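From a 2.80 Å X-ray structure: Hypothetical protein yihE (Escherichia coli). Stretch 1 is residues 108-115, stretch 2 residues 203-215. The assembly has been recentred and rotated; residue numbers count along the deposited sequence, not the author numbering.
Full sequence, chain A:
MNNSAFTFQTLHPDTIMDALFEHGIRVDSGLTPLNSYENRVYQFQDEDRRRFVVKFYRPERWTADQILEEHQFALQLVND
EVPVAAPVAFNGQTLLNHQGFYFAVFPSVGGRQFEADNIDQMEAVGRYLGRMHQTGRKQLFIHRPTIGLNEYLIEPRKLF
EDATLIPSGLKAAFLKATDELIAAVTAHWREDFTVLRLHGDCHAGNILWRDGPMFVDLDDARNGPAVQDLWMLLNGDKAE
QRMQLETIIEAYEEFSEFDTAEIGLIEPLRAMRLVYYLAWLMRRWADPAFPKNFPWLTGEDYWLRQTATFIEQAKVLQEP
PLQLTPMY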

# COMPACT_ATOMS: atom_id res chain seq x y z
N SER A 108 2.37 7.54 -18.35
CA SER A 108 2.81 8.52 -17.36
C SER A 108 1.67 9.52 -17.16
O SER A 108 1.30 10.26 -18.07
CB SER A 108 4.07 9.25 -17.83
OG SER A 108 4.49 10.19 -16.86
N VAL A 109 1.12 9.51 -15.95
CA VAL A 109 0.00 10.36 -15.59
C VAL A 109 0.34 11.85 -15.43
O VAL A 109 -0.25 12.69 -16.10
CB VAL A 109 -0.66 9.85 -14.28
CG1 VAL A 109 -1.90 10.66 -13.97
CG2 VAL A 109 -1.00 8.37 -14.42
N GLY A 110 1.28 12.16 -14.54
CA GLY A 110 1.64 13.55 -14.32
C GLY A 110 0.71 14.18 -13.29
O GLY A 110 -0.14 13.49 -12.74
N GLY A 111 0.87 15.47 -13.03
CA GLY A 111 0.01 16.13 -12.05
C GLY A 111 0.72 16.59 -10.79
O GLY A 111 1.85 16.17 -10.51
N ARG A 112 0.06 17.44 -10.01
CA ARG A 112 0.63 17.97 -8.78
C ARG A 112 0.43 17.08 -7.56
O ARG A 112 -0.13 15.99 -7.64
CB ARG A 112 0.07 19.36 -8.47
CG ARG A 112 0.65 20.50 -9.30
CD ARG A 112 0.20 20.45 -10.75
NE ARG A 112 -1.23 20.70 -10.89
CZ ARG A 112 -1.89 20.68 -12.05
NH1 ARG A 112 -1.24 20.41 -13.17
NH2 ARG A 112 -3.19 20.92 -12.07
N GLN A 113 0.90 17.58 -6.42
CA GLN A 113 0.81 16.88 -5.15
C GLN A 113 -0.55 17.09 -4.50
O GLN A 113 -0.96 18.22 -4.25
CB GLN A 113 1.92 17.37 -4.22
CG GLN A 113 3.34 17.05 -4.71
CD GLN A 113 4.22 18.29 -4.88
OE1 GLN A 113 3.97 19.14 -5.75
NE2 GLN A 113 5.25 18.39 -4.05
N PHE A 114 -1.25 15.99 -4.22
CA PHE A 114 -2.56 16.05 -3.60
C PHE A 114 -2.47 16.64 -2.20
O PHE A 114 -1.62 16.23 -1.40
CB PHE A 114 -3.19 14.65 -3.55
CG PHE A 114 -4.36 14.53 -2.60
CD1 PHE A 114 -4.15 14.23 -1.25
CD2 PHE A 114 -5.66 14.76 -3.04
CE1 PHE A 114 -5.23 14.16 -0.37
CE2 PHE A 114 -6.74 14.69 -2.16
CZ PHE A 114 -6.53 14.39 -0.83
N GLU A 115 -3.34 17.60 -1.92
CA GLU A 115 -3.38 18.29 -0.63
C GLU A 115 -4.50 17.78 0.28
O GLU A 115 -5.67 18.14 0.11
CB GLU A 115 -3.56 19.78 -0.87
CG GLU A 115 -2.58 20.36 -1.88
CD GLU A 115 -2.90 21.79 -2.25
OE1 GLU A 115 -2.16 22.38 -3.07
OE2 GLU A 115 -3.90 22.33 -1.72
N HIS A 203 -3.26 6.48 0.69
CA HIS A 203 -2.89 7.58 1.56
C HIS A 203 -2.32 8.66 0.64
O HIS A 203 -1.84 8.37 -0.46
CB HIS A 203 -1.82 7.13 2.56
CG HIS A 203 -0.50 6.80 1.92
ND1 HIS A 203 0.42 7.76 1.58
CD2 HIS A 203 0.02 5.62 1.51
CE1 HIS A 203 1.45 7.19 0.99
NE2 HIS A 203 1.23 5.89 0.93
N ALA A 204 -2.39 9.91 1.09
CA ALA A 204 -1.91 11.04 0.31
C ALA A 204 -0.79 10.70 -0.68
O ALA A 204 -0.88 11.00 -1.87
CB ALA A 204 -1.45 12.14 1.25
N GLY A 205 0.27 10.08 -0.18
CA GLY A 205 1.39 9.76 -1.05
C GLY A 205 1.08 9.17 -2.42
O GLY A 205 1.65 9.59 -3.42
N ASN A 206 0.17 8.20 -2.46
CA ASN A 206 -0.19 7.54 -3.71
C ASN A 206 -1.37 8.18 -4.43
O ASN A 206 -2.09 7.53 -5.18
CB ASN A 206 -0.50 6.06 -3.47
CG ASN A 206 0.70 5.30 -2.98
OD1 ASN A 206 1.75 5.30 -3.62
ND2 ASN A 206 0.56 4.62 -1.84
N ILE A 207 -1.57 9.47 -4.21
CA ILE A 207 -2.66 10.13 -4.89
C ILE A 207 -2.14 11.46 -5.47
O ILE A 207 -1.44 12.22 -4.79
CB ILE A 207 -3.88 10.31 -3.91
CG1 ILE A 207 -5.13 10.70 -4.69
CG2 ILE A 207 -3.59 11.36 -2.88
CD1 ILE A 207 -5.10 12.10 -5.23
N LEU A 208 -2.44 11.69 -6.74
CA LEU A 208 -2.01 12.90 -7.45
C LEU A 208 -3.20 13.76 -7.83
O LEU A 208 -4.34 13.28 -7.89
CB LEU A 208 -1.28 12.51 -8.73
CG LEU A 208 0.08 11.85 -8.55
CD1 LEU A 208 0.45 11.14 -9.83
CD2 LEU A 208 1.11 12.90 -8.18
N TRP A 209 -2.95 15.03 -8.11
CA TRP A 209 -4.04 15.93 -8.46
C TRP A 209 -3.75 16.90 -9.60
O TRP A 209 -2.88 17.76 -9.51
CB TRP A 209 -4.48 16.70 -7.22
CG TRP A 209 -5.59 17.67 -7.45
CD1 TRP A 209 -5.52 18.87 -8.09
CD2 TRP A 209 -6.96 17.52 -7.06
NE1 TRP A 209 -6.75 19.47 -8.13
CE2 TRP A 209 -7.66 18.66 -7.51
CE3 TRP A 209 -7.67 16.52 -6.38
CZ2 TRP A 209 -9.02 18.84 -7.29
CZ3 TRP A 209 -9.03 16.69 -6.17
CH2 TRP A 209 -9.69 17.85 -6.62
N ARG A 210 -4.49 16.72 -10.69
CA ARG A 210 -4.41 17.58 -11.86
C ARG A 210 -5.89 17.78 -12.15
O ARG A 210 -6.48 17.04 -12.94
CB ARG A 210 -3.73 16.87 -13.02
CG ARG A 210 -2.96 17.82 -13.95
CD ARG A 210 -2.94 17.36 -15.41
NE ARG A 210 -2.52 15.97 -15.59
CZ ARG A 210 -3.31 14.91 -15.43
NH1 ARG A 210 -2.83 13.69 -15.62
NH2 ARG A 210 -4.58 15.07 -15.09
N ASP A 211 -6.49 18.76 -11.48
CA ASP A 211 -7.91 19.04 -11.60
C ASP A 211 -8.69 17.73 -11.54
O ASP A 211 -9.30 17.27 -12.52
CB ASP A 211 -8.21 19.84 -12.87
CG ASP A 211 -7.87 21.31 -12.70
OD1 ASP A 211 -8.54 21.99 -11.90
OD2 ASP A 211 -6.92 21.79 -13.36
N GLY A 212 -8.63 17.13 -10.35
CA GLY A 212 -9.27 15.86 -10.08
C GLY A 212 -8.26 14.93 -9.42
O GLY A 212 -7.06 15.08 -9.64
N PRO A 213 -8.71 13.99 -8.58
CA PRO A 213 -7.74 13.09 -7.96
C PRO A 213 -7.38 12.01 -8.95
O PRO A 213 -8.15 11.73 -9.87
CB PRO A 213 -8.52 12.50 -6.78
CG PRO A 213 -9.55 13.53 -6.49
CD PRO A 213 -9.99 13.94 -7.87
N MET A 214 -6.21 11.43 -8.78
CA MET A 214 -5.76 10.35 -9.65
C MET A 214 -5.00 9.39 -8.77
O MET A 214 -3.95 9.74 -8.24
CB MET A 214 -4.84 10.88 -10.74
CG MET A 214 -5.48 11.87 -11.67
SD MET A 214 -4.29 12.45 -12.87
CE MET A 214 -3.15 13.34 -11.79
N PHE A 215 -5.54 8.19 -8.60
CA PHE A 215 -4.87 7.20 -7.77
C PHE A 215 -3.80 6.47 -8.54
O PHE A 215 -4.00 6.05 -9.69
CB PHE A 215 -5.90 6.23 -7.19
CG PHE A 215 -6.98 6.91 -6.43
CD1 PHE A 215 -8.09 7.43 -7.08
CD2 PHE A 215 -6.83 7.15 -5.07
CE1 PHE A 215 -9.03 8.18 -6.39
CE2 PHE A 215 -7.77 7.90 -4.37
CZ PHE A 215 -8.86 8.41 -5.03

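The contact between these two stretches, which buries 624 Å² counted over both sides, is centred on a short antiparallel pairing of Arg112 and Gln113 with Trp209 and Leu208. Walking along stretch 2, the first residue to touch is Ala204, whose CB lies 4.2 Å from Phe114 CD1. The methyl is small, and this is a modest apolar contact.

Ile207, in the strand, points toward stretch 1. Its CG2 comes within 3.3 Å of Phe114 CG, and its carbonyl O lies 3.2 Å from Phe114 CB. Both side chains are buried, and Phe114, in the t rotamer with chi1 at 164°, has 119 Å² covered by stretch 2, the largest share of any residue here; a bulky apolar ring suits this setting.

Leu208 stands opposite Gln113 in a non-hydrogen-bonded pair, CA to CA 5.4 Å, and the two side chains diverge. Its own N and O instead bond Met214, N to Met214 O at 2.9 Å and O to Met214 N at 2.8 Å, so the strand is held on its other edge by the hairpin partner. Its CD2 still reaches Arg112 O at 3.4 Å.

Trp209 supplies the backbone clasp. Arg112 N donates to Trp209 O at 3.0 Å with an angle of 140°, and Trp209 N donates to Arg112 O at 3.0 Å with a straighter 168°; such reciprocal bonds define a hydrogen-bonded antiparallel pair. Both side chains leave from the same face of the sheet. The indole also meets Phe114, with Trp209 CE3 at the edge of the phenyl ring, 4.3 Å from Phe114 CD2.

Arg210 starts sideways, but its end turns to stretch 1: NH1 donates to Val109 O at 2.8 Å and 158°, the carbonyl lying near the guanidinium plane. A long, flexible donor is well suited to reaching this loop carbonyl. Its aliphatic portion also packs, with CG 3.2 Å from Arg112 NH1. At Asp211, OD2 is 4.0 Å from Arg112 NH2, opposite charges beyond salt-bridge range.

Met214 points back toward stretch 1 and fills the space beside the glycines. Its SD is 3.2 Å from Val109 CG1, and its CE is 3.2 Å from Gly110 O. An ideal CB on Gly111 would sit 2.7 Å from Met214 CE, a clash; the backbone angles of Gly110 and Gly111 independently call for glycine, since a CB would jam against the preceding carbonyl O.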